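Local structure of tyrosinase (Burkholderia thailandensis, 5ZRD) at residues F441-Y446 with L482-H487; F488-M493 with A501-E506; A447-A452 with R457-G462. The protein acts as a copper-dependent monophenol monooxygenase, probably hydroxylating monophenols to catechols and oxidising these onward to quinones. All coordinates share one frame; numbering follows the deposited sequence.

Contact 1: F441-Y446 with L482-H487; sequences FIMKAY and LDIVAH
Four side chains carry the apolar packing here: Met443 lies against both Ile484 and Ala486, while Phe441 meets the other branch of Ile484. The sulphur of Met443, SD, sits 3.6 Å from CG2 of Ile484, and the two side chains pass each other at a slant. Beyond the sulphur the methionine bends at chi3 (57°), which carries CE to within 3.7 Å of Ala486 CB. The same CE remains 3.8 Å from Ile484 CG2, so the end of Met443 fills the angle between these two methyls. Ile484 sends its longer arm to the aromatic ring: CD1 comes within 3.9 Å of Phe441 CZ and 4.1 Å of Phe441 CE2, meeting the ring obliquely. The two side chains arrive from opposite directions.

Hydrogen bonding plays no part between these backbones. The nearest CA atoms, those of Met443 and Ala486, are 8.3 Å apart. Strand 441-450 is bonded on both sides within the mixed sheet, Met443 to Lys464 and Ile442 to Ile508, while 485-489 pairs with strand 426-430 in the other sheet.

The backbone N of His487 is hydrogen-bonded to a citric acid molecule, probably from the crystallisation liquor, and Val485, whose CB points away from 441-446, packs on Asn345 of a second subunit. Phe507 also touches Met443, and Lys464 touches Ala486. The arrangement is that of two beta sheets packed face to face, strand 441-450 of one against strand 485-489 and the residues leading into it, well away from the copper site.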
ATOM      1  N   PHE A 441       9.370   0.284 -30.024  1.00 30.03           N
ATOM      2  CA  PHE A 441      10.321  -0.628 -30.687  1.00 29.30           C
ATOM      3  C   PHE A 441       9.717  -1.229 -31.960  1.00 28.91           C
ATOM      4  O   PHE A 441       8.514  -1.235 -32.169  1.00 26.54           O
ATOM      5  CB  PHE A 441      10.864  -1.702 -29.738  1.00 29.60           C
ATOM      6  CG  PHE A 441       9.902  -2.726 -29.217  1.00 28.56           C
ATOM      7  CD1 PHE A 441       9.134  -2.474 -28.099  1.00 31.65           C
ATOM      8  CD2 PHE A 441       9.806  -3.973 -29.799  1.00 33.90           C
ATOM      9  CE1 PHE A 441       8.237  -3.422 -27.613  1.00 33.11           C
ATOM     10  CE2 PHE A 441       8.914  -4.925 -29.316  1.00 32.68           C
ATOM     11  CZ  PHE A 441       8.142  -4.655 -28.214  1.00 33.27           C
ATOM     12  N   ILE A 442      10.617  -1.668 -32.842  1.00 31.64           N
ATOM     13  CA  ILE A 442      10.255  -2.245 -34.111  1.00 31.77           C
ATOM     14  C   ILE A 442      10.818  -3.663 -34.173  1.00 34.75           C
ATOM     15  O   ILE A 442      11.919  -3.900 -33.702  1.00 30.00           O
ATOM     16  CB  ILE A 442      10.776  -1.415 -35.287  1.00 36.29           C
ATOM     17  CG1 ILE A 442      10.393   0.065 -35.167  1.00 37.17           C
ATOM     18  CG2 ILE A 442      10.295  -2.041 -36.591  1.00 35.25           C
ATOM     19  CD1 ILE A 442      11.152   0.968 -36.114  1.00 38.45           C
ATOM     20  N   MET A 443      10.000  -4.585 -34.700  1.00 37.28           N
ATOM     21  CA  MET A 443      10.410  -5.936 -35.036  1.00 37.13           C
ATOM     22  C   MET A 443      10.458  -6.015 -36.565  1.00 39.08           C
ATOM     23  O   MET A 443       9.502  -5.606 -37.209  1.00 40.73           O
ATOM     24  CB  MET A 443       9.428  -6.976 -34.495  1.00 34.21           C
ATOM     25  CG  MET A 443       9.353  -6.990 -33.016  1.00 35.95           C
ATOM     26  SD  MET A 443       8.100  -8.123 -32.356  1.00 42.08           S
ATOM     27  CE  MET A 443       8.648  -9.656 -33.104  1.00 46.01           C
ATOM     28  N   LYS A 444      11.588  -6.464 -37.115  1.00 36.05           N
ATOM     29  CA  LYS A 444      11.782  -6.649 -38.555  1.00 36.25           C
ATOM     30  C   LYS A 444      12.096  -8.127 -38.779  1.00 37.64           C
ATOM     31  O   LYS A 444      12.931  -8.674 -38.076  1.00 40.89           O
ATOM     32  CB  LYS A 444      12.918  -5.756 -39.058  1.00 39.04           C
ATOM     33  CG  LYS A 444      12.545  -4.300 -39.280  1.00 41.27           C
ATOM     34  CD  LYS A 444      13.658  -3.506 -39.889  1.00 43.14           C
ATOM     35  CE  LYS A 444      13.455  -3.254 -41.366  1.00 49.51           C
ATOM     36  NZ  LYS A 444      14.541  -2.420 -41.932  1.00 52.34           N
ATOM     37  N   ALA A 445      11.363  -8.805 -39.651  1.00 38.38           N
ATOM     38  CA  ALA A 445      11.526 -10.257 -39.778  1.00 35.18           C
ATOM     39  C   ALA A 445      12.231 -10.573 -41.098  1.00 35.75           C
ATOM     40  O   ALA A 445      11.962  -9.937 -42.110  1.00 38.89           O
ATOM     41  CB  ALA A 445      10.193 -10.956 -39.666  1.00 35.48           C
ATOM     42  N   TYR A 446      13.132 -11.554 -41.051  1.00 39.43           N
ATOM     43  CA  TYR A 446      13.896 -12.010 -42.208  1.00 38.98           C
ATOM     44  C   TYR A 446      13.881 -13.542 -42.302  1.00 36.40           C
ATOM     45  O   TYR A 446      13.842 -14.273 -41.304  1.00 35.59           O
ATOM     46  CB  TYR A 446      15.350 -11.532 -42.125  1.00 38.95           C
ATOM     47  CG  TYR A 446      15.487 -10.040 -42.115  1.00 39.61           C
ATOM     48  CD1 TYR A 446      15.573  -9.316 -43.288  1.00 45.30           C
ATOM     49  CD2 TYR A 446      15.458  -9.335 -40.928  1.00 45.35           C
ATOM     50  CE1 TYR A 446      15.677  -7.929 -43.285  1.00 46.92           C
ATOM     51  CE2 TYR A 446      15.556  -7.951 -40.903  1.00 44.79           C
ATOM     52  CZ  TYR A 446      15.665  -7.241 -42.084  1.00 43.26           C
ATOM     53  OH  TYR A 446      15.749  -5.878 -42.059  1.00 47.72           O
ATOM     54  N   LEU A 482       5.180  -8.657 -20.914  1.00121.79           N
ATOM     55  CA  LEU A 482       4.343  -8.679 -22.137  1.00117.94           C
ATOM     56  C   LEU A 482       4.734  -9.852 -23.063  1.00112.51           C
ATOM     57  O   LEU A 482       5.925 -10.205 -23.238  1.00 80.65           O
ATOM     58  CB  LEU A 482       4.456  -7.323 -22.853  1.00114.69           C
ATOM     59  CG  LEU A 482       3.200  -6.844 -23.594  1.00113.11           C
ATOM     60  CD1 LEU A 482       2.089  -6.414 -22.632  1.00103.89           C
ATOM     61  CD2 LEU A 482       3.536  -5.703 -24.547  1.00107.78           C
ATOM     62  N   ASP A 483       3.673 -10.472 -23.609  1.00106.92           N
ATOM     63  CA  ASP A 483       3.708 -11.392 -24.757  1.00 92.69           C
ATOM     64  C   ASP A 483       4.263 -10.661 -25.980  1.00 77.50           C
ATOM     65  O   ASP A 483       3.649  -9.707 -26.470  1.00 84.01           O
ATOM     66  CB  ASP A 483       2.268 -11.897 -25.130  1.00 95.16           C
ATOM     67  CG  ASP A 483       1.904 -13.294 -24.530  1.00 99.85           C
ATOM     68  OD1 ASP A 483       1.544 -13.360 -23.328  1.00 96.13           O
ATOM     69  OD2 ASP A 483       1.919 -14.320 -25.276  1.00 95.01           O
ATOM     70  N   ILE A 484       5.405 -11.104 -26.487  1.00 62.57           N
ATOM     71  CA  ILE A 484       5.775 -10.768 -27.860  1.00 60.61           C
ATOM     72  C   ILE A 484       5.063 -11.777 -28.782  1.00 50.39           C
ATOM     73  O   ILE A 484       5.368 -12.968 -28.766  1.00 51.16           O
ATOM     74  CB  ILE A 484       7.309 -10.766 -28.074  1.00 67.56           C
ATOM     75  CG1 ILE A 484       8.071  -9.953 -27.019  1.00 71.55           C
ATOM     76  CG2 ILE A 484       7.656 -10.305 -29.485  1.00 68.87           C
ATOM     77  CD1 ILE A 484       8.159  -8.464 -27.296  1.00 67.05           C
ATOM     78  N   VAL A 485       4.086 -11.329 -29.549  1.00 42.66           N
ATOM     79  CA  VAL A 485       3.511 -12.178 -30.597  1.00 45.32           C
ATOM     80  C   VAL A 485       3.345 -11.315 -31.849  1.00 39.72           C
ATOM     81  O   VAL A 485       2.800 -10.260 -31.772  1.00 39.54           O
ATOM     82  CB  VAL A 485       2.197 -12.849 -30.152  1.00 43.14           C
ATOM     83  CG1 VAL A 485       1.334 -11.903 -29.366  1.00 47.35           C
ATOM     84  CG2 VAL A 485       1.427 -13.409 -31.326  1.00 45.11           C
ATOM     85  N   ALA A 486       3.901 -11.747 -32.972  1.00 36.86           N
ATOM     86  CA  ALA A 486       3.894 -10.947 -34.182  1.00 36.75           C
ATOM     87  C   ALA A 486       3.696 -11.888 -35.368  1.00 38.75           C
ATOM     88  O   ALA A 486       4.250 -12.981 -35.349  1.00 37.93           O
ATOM     89  CB  ALA A 486       5.184 -10.172 -34.311  1.00 38.81           C
ATOM     90  N   HIS A 487       2.901 -11.480 -36.358  1.00 33.96           N
ATOM     91  CA  HIS A 487       2.725 -12.282 -37.545  1.00 34.58           C
ATOM     92  C   HIS A 487       3.307 -11.556 -38.758  1.00 37.27           C
ATOM     93  O   HIS A 487       3.275 -10.328 -38.821  1.00 37.32           O
ATOM     94  CB  HIS A 487       1.256 -12.575 -37.828  1.00 32.93           C
ATOM     95  CG  HIS A 487       0.499 -13.063 -36.651  1.00 32.85           C
ATOM     96  ND1 HIS A 487       0.404 -14.406 -36.346  1.00 36.03           N
ATOM     97  CD2 HIS A 487      -0.203 -12.401 -35.711  1.00 29.15           C
ATOM     98  CE1 HIS A 487      -0.356 -14.544 -35.265  1.00 34.37           C
ATOM     99  NE2 HIS A 487      -0.720 -13.325 -34.857  1.00 31.59           N
TER

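Contact 2: F488-M493 with A501-E506; sequences FPLSAM and AKFRVE
Leu490 brings one methyl, CD2, obliquely to the Phe503 ring, 3.6 Å from CE1 and 4.0 Å from CZ. The two side chains run at about a right angle. The second touch is a single methyl pair: the terminal methyl CE of Met493 rests 3.7 Å from CB of Ala501. Both pairs are purely apolar, and no hydrogen bond links the two segments.

What sets Leu490 and Met493 side by side is a type I beta turn that runs from one to the other, closed by the bond from Met493 N to Leu490 O at 2.9 Å. The turn follows directly on strand 485-489, and both residues point CB towards 501-506. Met493 starts with CG wedged between its backbone N and carbonyl carbon (chi1 46°), and a bend at chi3 of -52° brings CE round to the alanine.

The pairing belongs to the seam between two beta sheets, the three-stranded antiparallel one holding 485-489 and the mixed one holding 502-509. Phe503 projects into that seam from the mixed sheet and also touches Leu427 and Val534, on strands 426-430 and 531-534 of the opposing sheet; Leu490 touches Val534 too.

Further out, Ala447 of strand 441-450 lies against both Met493 and Phe503. Backbone bonds from Leu490 to Lys425 and from Met493 to Ser423 tie the turn to the chain just ahead of strand 426-430, and the Ser491 carbonyl O accepts a bond from Asn422 ND2.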
ATOM      1  N   PHE A 488       3.800 -12.337 -39.729  1.00 36.56           N
ATOM      2  CA  PHE A 488       4.378 -11.762 -40.945  1.00 33.77           C
ATOM      3  C   PHE A 488       3.962 -12.631 -42.117  1.00 32.08           C
ATOM      4  O   PHE A 488       3.914 -13.842 -41.986  1.00 33.56           O
ATOM      5  CB  PHE A 488       5.901 -11.641 -40.868  1.00 31.95           C
ATOM      6  CG  PHE A 488       6.428 -10.820 -39.713  1.00 29.95           C
ATOM      7  CD1 PHE A 488       6.630  -9.456 -39.834  1.00 29.48           C
ATOM      8  CD2 PHE A 488       6.745 -11.412 -38.512  1.00 30.21           C
ATOM      9  CE1 PHE A 488       7.132  -8.708 -38.783  1.00 29.69           C
ATOM     10  CE2 PHE A 488       7.226 -10.657 -37.449  1.00 30.58           C
ATOM     11  CZ  PHE A 488       7.407  -9.304 -37.578  1.00 29.34           C
ATOM     12  N   PRO A 489       3.613 -11.994 -43.235  1.00 33.50           N
ATOM     13  CA  PRO A 489       3.468 -12.783 -44.453  1.00 34.49           C
ATOM     14  C   PRO A 489       4.823 -13.395 -44.847  1.00 31.72           C
ATOM     15  O   PRO A 489       5.878 -12.830 -44.556  1.00 30.56           O
ATOM     16  CB  PRO A 489       2.960 -11.777 -45.497  1.00 33.23           C
ATOM     17  CG  PRO A 489       3.599 -10.475 -45.054  1.00 35.57           C
ATOM     18  CD  PRO A 489       3.551 -10.562 -43.542  1.00 34.86           C
ATOM     19  N   LEU A 490       4.758 -14.542 -45.495  1.00 37.42           N
ATOM     20  CA  LEU A 490       5.917 -15.191 -46.158  1.00 38.49           C
ATOM     21  C   LEU A 490       5.814 -15.026 -47.686  1.00 38.35           C
ATOM     22  O   LEU A 490       6.515 -15.701 -48.434  1.00 37.21           O
ATOM     23  CB  LEU A 490       5.944 -16.670 -45.744  1.00 39.42           C
ATOM     24  CG  LEU A 490       6.363 -16.925 -44.292  1.00 40.51           C
ATOM     25  CD1 LEU A 490       5.859 -18.262 -43.794  1.00 40.97           C
ATOM     26  CD2 LEU A 490       7.873 -16.850 -44.149  1.00 42.92           C
ATOM     27  N   SER A 491       5.018 -14.061 -48.149  1.00 36.64           N
ATOM     28  CA  SER A 491       4.750 -13.830 -49.567  1.00 37.18           C
ATOM     29  C   SER A 491       5.979 -13.274 -50.300  1.00 37.95           C
ATOM     30  O   SER A 491       5.929 -13.174 -51.502  1.00 34.81           O
ATOM     31  CB  SER A 491       3.581 -12.893 -49.736  1.00 36.46           C
ATOM     32  OG  SER A 491       3.822 -11.700 -49.013  1.00 41.88           O
ATOM     33  N   ALA A 492       7.022 -12.818 -49.599  1.00 36.50           N
ATOM     34  CA  ALA A 492       8.222 -12.426 -50.304  1.00 40.29           C
ATOM     35  C   ALA A 492       8.930 -13.688 -50.817  1.00 40.05           C
ATOM     36  O   ALA A 492       9.779 -13.559 -51.656  1.00 40.38           O
ATOM     37  CB  ALA A 492       9.158 -11.600 -49.438  1.00 35.90           C
ATOM     38  N   MET A 493       8.580 -14.891 -50.358  1.00 43.69           N
ATOM     39  CA  MET A 493       9.425 -16.019 -50.729  1.00 41.18           C
ATOM     40  C   MET A 493       8.687 -17.066 -51.572  1.00 40.90           C
ATOM     41  O   MET A 493       7.473 -17.237 -51.513  1.00 39.34           O
ATOM     42  CB  MET A 493      10.160 -16.674 -49.552  1.00 43.71           C
ATOM     43  CG  MET A 493       9.398 -16.965 -48.294  1.00 43.02           C
ATOM     44  SD  MET A 493      10.530 -17.153 -46.842  1.00 44.75           S
ATOM     45  CE  MET A 493      11.719 -18.373 -47.403  1.00 43.04           C
ATOM     46  N   ALA A 501      14.080 -22.336 -44.720  1.00 40.51           N
ATOM     47  CA  ALA A 501      14.360 -20.963 -44.254  1.00 41.83           C
ATOM     48  C   ALA A 501      14.817 -20.971 -42.798  1.00 41.01           C
ATOM     49  O   ALA A 501      14.337 -21.780 -41.978  1.00 38.45           O
ATOM     50  CB  ALA A 501      13.143 -20.090 -44.427  1.00 42.01           C
ATOM     51  N   LYS A 502      15.817 -20.125 -42.532  1.00 43.07           N
ATOM     52  CA  LYS A 502      16.226 -19.811 -41.167  1.00 48.27           C
ATOM     53  C   LYS A 502      15.733 -18.392 -40.891  1.00 43.04           C
ATOM     54  O   LYS A 502      16.032 -17.469 -41.644  1.00 36.19           O
ATOM     55  CB  LYS A 502      17.735 -19.984 -40.979  1.00 59.17           C
ATOM     56  CG  LYS A 502      18.230 -21.433 -41.070  1.00 74.38           C
ATOM     57  CD  LYS A 502      19.537 -21.603 -41.871  1.00 85.97           C
ATOM     58  CE  LYS A 502      19.348 -21.647 -43.382  1.00 84.27           C
ATOM     59  NZ  LYS A 502      20.171 -20.630 -44.090  1.00 79.01           N
ATOM     60  N   PHE A 503      14.873 -18.283 -39.888  1.00 38.34           N
ATOM     61  CA  PHE A 503      14.204 -17.035 -39.589  1.00 39.49           C
ATOM     62  C   PHE A 503      14.968 -16.285 -38.494  1.00 37.91           C
ATOM     63  O   PHE A 503      15.543 -16.883 -37.613  1.00 40.05           O
ATOM     64  CB  PHE A 503      12.750 -17.268 -39.161  1.00 34.87           C
ATOM     65  CG  PHE A 503      11.907 -17.955 -40.192  1.00 33.75           C
ATOM     66  CD1 PHE A 503      11.557 -17.300 -41.361  1.00 31.53           C
ATOM     67  CD2 PHE A 503      11.460 -19.251 -39.982  1.00 33.52           C
ATOM     68  CE1 PHE A 503      10.785 -17.935 -42.309  1.00 31.50           C
ATOM     69  CE2 PHE A 503      10.688 -19.891 -40.934  1.00 34.09           C
ATOM     70  CZ  PHE A 503      10.348 -19.230 -42.095  1.00 35.90           C
ATOM     71  N   ARG A 504      14.890 -14.958 -38.542  1.00 39.19           N
ATOM     72  CA  ARG A 504      15.367 -14.131 -37.444  1.00 41.68           C
ATOM     73  C   ARG A 504      14.515 -12.855 -37.376  1.00 40.93           C
ATOM     74  O   ARG A 504      13.913 -12.446 -38.365  1.00 35.21           O
ATOM     75  CB  ARG A 504      16.852 -13.802 -37.653  1.00 38.39           C
ATOM     76  CG  ARG A 504      17.079 -12.888 -38.842  1.00 42.12           C
ATOM     77  CD  ARG A 504      18.539 -12.781 -39.239  1.00 48.07           C
ATOM     78  NE  ARG A 504      19.041 -11.476 -38.881  1.00 46.61           N
ATOM     79  CZ  ARG A 504      19.056 -10.430 -39.695  1.00 48.05           C
ATOM     80  NH1 ARG A 504      19.265  -9.220 -39.199  1.00 53.72           N
ATOM     81  NH2 ARG A 504      18.854 -10.600 -40.990  1.00 45.39           N
ATOM     82  N   VAL A 505      14.512 -12.209 -36.213  1.00 46.12           N
ATOM     83  CA  VAL A 505      13.901 -10.900 -36.070  1.00 46.92           C
ATOM     84  C   VAL A 505      14.989  -9.929 -35.607  1.00 41.48           C
ATOM     85  O   VAL A 505      15.717 -10.236 -34.723  1.00 39.27           O
ATOM     86  CB  VAL A 505      12.733 -10.906 -35.065  1.00 49.34           C
ATOM     87  CG1 VAL A 505      11.570 -11.739 -35.546  1.00 52.95           C
ATOM     88  CG2 VAL A 505      13.178 -11.369 -33.691  1.00 56.58           C
ATOM     89  N   GLU A 506      15.046  -8.767 -36.216  1.00 40.04           N
ATOM     90  CA  GLU A 506      15.871  -7.639 -35.797  1.00 43.02           C
ATOM     91  C   GLU A 506      14.963  -6.728 -34.960  1.00 44.91           C
ATOM     92  O   GLU A 506      13.910  -6.294 -35.445  1.00 47.73           O
ATOM     93  CB  GLU A 506      16.416  -6.937 -37.052  1.00 46.34           C
ATOM     94  CG  GLU A 506      17.066  -5.574 -36.837  1.00 53.35           C
ATOM     95  CD  GLU A 506      17.255  -4.693 -38.076  1.00 56.90           C
ATOM     96  OE1 GLU A 506      16.732  -5.061 -39.165  1.00 60.53           O
ATOM     97  OE2 GLU A 506      17.910  -3.612 -37.950  1.00 58.50           O
TER

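Contact 3: A447-A452 with R457-G462; sequences ASVTDA and REYYLG
Ala447 and Tyr459 face each other across a beta hairpin, strands 441-450 and 456-466; its segments 447-450 and 457-462 run antiparallel, 161° between their directions. Ala447 N donates a hydrogen bond to Tyr459 O at 2.8 Å, and Tyr459 N donates one to Ala447 O; that second bond is modelled at 2.5 Å, so short that its exact length is doubtful. Val449 and Arg457 form the next hydrogen-bonded pair, each N donating to the other's O over 2.9 Å. The bond from Val449 lies in the plane of the Arg457 carbonyl, whereas the donor N of Arg457 is tilted 27° from the plane of the Val449 carbonyl.

Between them Ser448 and Glu458 make a non-hydrogen-bonded pair. Ser448 turns its backbone outward, to Lys502 of strand 502-509, and the carboxylate of Glu458 is engaged by a salt bridge from Arg504 on that same strand. At the loop end, Asp451 OD1 accepts from the backbone N of Lys455; OD2 lies near Arg457 NH1 but beyond salt-bridge range.

Side chains on the face of Ala447, Val449 and Tyr459 add apolar contact. Leu461 CD1 reaches Ala447 CB at 4.2 Å. With CG opposite the carbonyl carbon and beside the backbone N (chi1 -65°), Tyr459 meets Val449 at the edge of its ring, CE2 standing 3.7 Å from CG1.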
ATOM      1  N   ALA A 447      13.955 -14.021 -43.529  1.00 37.70           N
ATOM      2  CA  ALA A 447      14.201 -15.446 -43.794  1.00 40.66           C
ATOM      3  C   ALA A 447      15.451 -15.576 -44.689  1.00 42.93           C
ATOM      4  O   ALA A 447      15.603 -14.876 -45.721  1.00 36.30           O
ATOM      5  CB  ALA A 447      12.968 -16.082 -44.415  1.00 37.50           C
ATOM      6  N   SER A 448      16.378 -16.424 -44.281  1.00 42.51           N
ATOM      7  CA  SER A 448      17.514 -16.683 -45.157  1.00 49.67           C
ATOM      8  C   SER A 448      17.566 -18.174 -45.530  1.00 51.28           C
ATOM      9  O   SER A 448      17.297 -19.065 -44.687  1.00 42.08           O
ATOM     10  CB  SER A 448      18.797 -16.206 -44.550  1.00 45.55           C
ATOM     11  OG  SER A 448      19.075 -16.946 -43.387  1.00 48.30           O
ATOM     12  N   VAL A 449      17.851 -18.408 -46.820  1.00 47.07           N
ATOM     13  CA  VAL A 449      17.997 -19.747 -47.354  1.00 52.41           C
ATOM     14  C   VAL A 449      19.346 -19.856 -48.080  1.00 54.91           C
ATOM     15  O   VAL A 449      19.700 -19.054 -48.942  1.00 51.35           O
ATOM     16  CB  VAL A 449      16.796 -20.195 -48.218  1.00 54.79           C
ATOM     17  CG1 VAL A 449      15.783 -19.095 -48.493  1.00 54.92           C
ATOM     18  CG2 VAL A 449      17.217 -20.890 -49.499  1.00 53.49           C
ATOM     19  N   THR A 450      20.083 -20.872 -47.659  1.00 59.59           N
ATOM     20  CA  THR A 450      21.369 -21.250 -48.181  1.00 62.07           C
ATOM     21  C   THR A 450      21.164 -22.419 -49.151  1.00 64.46           C
ATOM     22  O   THR A 450      20.862 -23.516 -48.710  1.00 57.38           O
ATOM     23  CB  THR A 450      22.282 -21.626 -47.011  1.00 66.51           C
ATOM     24  OG1 THR A 450      22.273 -20.517 -46.117  1.00 68.25           O
ATOM     25  CG2 THR A 450      23.703 -21.937 -47.416  1.00 75.58           C
ATOM     26  N   ASP A 451      21.280 -22.162 -50.458  1.00 71.14           N
ATOM     27  CA  ASP A 451      21.246 -23.217 -51.505  1.00 75.22           C
ATOM     28  C   ASP A 451      22.491 -24.151 -51.392  1.00 72.09           C
ATOM     29  O   ASP A 451      23.224 -24.115 -50.392  1.00 74.39           O
ATOM     30  CB  ASP A 451      21.121 -22.585 -52.923  1.00 73.17           C
ATOM     31  CG  ASP A 451      22.417 -21.816 -53.375  1.00 74.52           C
ATOM     32  OD1 ASP A 451      23.506 -21.933 -52.752  1.00 67.59           O
ATOM     33  OD2 ASP A 451      22.345 -21.073 -54.371  1.00 66.27           O
ATOM     34  N   ALA A 452      22.742 -24.966 -52.410  1.00 77.79           N
ATOM     35  CA  ALA A 452      23.784 -26.019 -52.334  1.00 84.69           C
ATOM     36  C   ALA A 452      25.199 -25.421 -52.371  1.00 87.10           C
ATOM     37  O   ALA A 452      26.099 -25.912 -51.670  1.00 79.61           O
ATOM     38  CB  ALA A 452      23.587 -27.003 -53.462  1.00 80.72           C
ATOM     39  N   ARG A 457      20.520 -16.425 -49.740  1.00 55.69           N
ATOM     40  CA  ARG A 457      19.523 -15.386 -50.094  1.00 57.27           C
ATOM     41  C   ARG A 457      18.780 -14.930 -48.826  1.00 55.40           C
ATOM     42  O   ARG A 457      18.381 -15.760 -47.999  1.00 50.72           O
ATOM     43  CB  ARG A 457      18.492 -15.936 -51.080  1.00 60.44           C
ATOM     44  CG  ARG A 457      18.796 -15.669 -52.541  1.00 69.01           C
ATOM     45  CD  ARG A 457      18.029 -16.653 -53.404  1.00 76.65           C
ATOM     46  NE  ARG A 457      18.121 -16.346 -54.826  1.00 79.66           N
ATOM     47  CZ  ARG A 457      19.168 -16.627 -55.595  1.00 82.82           C
ATOM     48  NH1 ARG A 457      20.208 -17.283 -55.100  1.00 73.96           N
ATOM     49  NH2 ARG A 457      19.168 -16.233 -56.857  1.00 82.57           N
ATOM     50  N   GLU A 458      18.566 -13.624 -48.685  1.00 51.63           N
ATOM     51  CA  GLU A 458      17.762 -13.082 -47.579  1.00 49.05           C
ATOM     52  C   GLU A 458      16.394 -12.556 -48.053  1.00 45.69           C
ATOM     53  O   GLU A 458      16.301 -11.749 -48.965  1.00 43.98           O
ATOM     54  CB  GLU A 458      18.479 -11.945 -46.873  1.00 51.35           C
ATOM     55  CG  GLU A 458      18.171 -11.944 -45.393  1.00 59.14           C
ATOM     56  CD  GLU A 458      18.720 -10.734 -44.670  1.00 62.67           C
ATOM     57  OE1 GLU A 458      18.599  -9.596 -45.253  1.00 49.94           O
ATOM     58  OE2 GLU A 458      19.271 -10.936 -43.538  1.00 55.26           O
ATOM     59  N   TYR A 459      15.324 -12.983 -47.392  1.00 40.48           N
ATOM     60  CA  TYR A 459      14.017 -12.425 -47.706  1.00 40.61           C
ATOM     61  C   TYR A 459      13.577 -11.506 -46.554  1.00 39.72           C
ATOM     62  O   TYR A 459      13.612 -11.894 -45.380  1.00 37.45           O
ATOM     63  CB  TYR A 459      13.047 -13.566 -48.027  1.00 45.88           C
ATOM     64  CG  TYR A 459      13.416 -14.340 -49.269  1.00 45.73           C
ATOM     65  CD1 TYR A 459      12.953 -13.945 -50.511  1.00 46.24           C
ATOM     66  CD2 TYR A 459      14.255 -15.440 -49.203  1.00 46.89           C
ATOM     67  CE1 TYR A 459      13.293 -14.641 -51.657  1.00 54.01           C
ATOM     68  CE2 TYR A 459      14.633 -16.131 -50.341  1.00 51.29           C
ATOM     69  CZ  TYR A 459      14.139 -15.737 -51.572  1.00 55.37           C
ATOM     70  OH  TYR A 459      14.477 -16.427 -52.700  1.00 58.05           O
ATOM     71  N   TYR A 460      13.197 -10.277 -46.896  1.00 38.30           N
ATOM     72  CA  TYR A 460      12.663  -9.340 -45.923  1.00 39.53           C
ATOM     73  C   TYR A 460      11.161  -9.576 -45.826  1.00 33.36           C
ATOM     74  O   TYR A 460      10.486  -9.412 -46.811  1.00 36.09           O
ATOM     75  CB  TYR A 460      13.018  -7.890 -46.281  1.00 40.78           C
ATOM     76  CG  TYR A 460      12.434  -6.892 -45.315  1.00 40.22           C
ATOM     77  CD1 TYR A 460      12.520  -7.085 -43.945  1.00 37.90           C
ATOM     78  CD2 TYR A 460      11.716  -5.797 -45.777  1.00 38.20           C
ATOM     79  CE1 TYR A 460      11.930  -6.200 -43.059  1.00 40.10           C
ATOM     80  CE2 TYR A 460      11.149  -4.885 -44.906  1.00 38.49           C
ATOM     81  CZ  TYR A 460      11.239  -5.095 -43.541  1.00 40.87           C
ATOM     82  OH  TYR A 460      10.675  -4.178 -42.699  1.00 39.89           O
ATOM     83  N   LEU A 461      10.661  -9.994 -44.660  1.00 33.63           N
ATOM     84  CA  LEU A 461       9.214 -10.365 -44.523  1.00 31.72           C
ATOM     85  C   LEU A 461       8.347  -9.188 -44.053  1.00 33.12           C
ATOM     86  O   LEU A 461       7.131  -9.248 -44.175  1.00 31.40           O
ATOM     87  CB  LEU A 461       9.132 -11.502 -43.520  1.00 34.22           C
ATOM     88  CG  LEU A 461      10.021 -12.710 -43.831  1.00 36.72           C
ATOM     89  CD1 LEU A 461       9.809 -13.809 -42.808  1.00 37.59           C
ATOM     90  CD2 LEU A 461       9.750 -13.236 -45.233  1.00 37.52           C
ATOM     91  N   GLY A 462       8.960  -8.152 -43.474  1.00 34.98           N
ATOM     92  CA  GLY A 462       8.245  -6.948 -43.083  1.00 37.94           C
ATOM     93  C   GLY A 462       8.619  -6.453 -41.692  1.00 37.16           C
ATOM     94  O   GLY A 462       9.544  -6.981 -41.075  1.00 36.26           O
TER

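Overall arrangement
Contacts 1 and 2 both join the two beta sheets through side chains alone, contact 1 in the more buried part and contact 2 nearer the rim, where strand 485-489 gives way to its turn. Contact 3 lies farthest from the chain's centre and works differently, pairing neighbouring strands of one sheet by backbone bonds, with charged residues at its edge. Strand 441-450 is common to contacts 1 and 3, its first half facing the other sheet in contact 1 and its second half pairing in contact 3. Ala445 CB touching Phe488 CD2 links contacts 1 and 2. Along the chain, contact 3 is nested inside the loop that contact 1 closes.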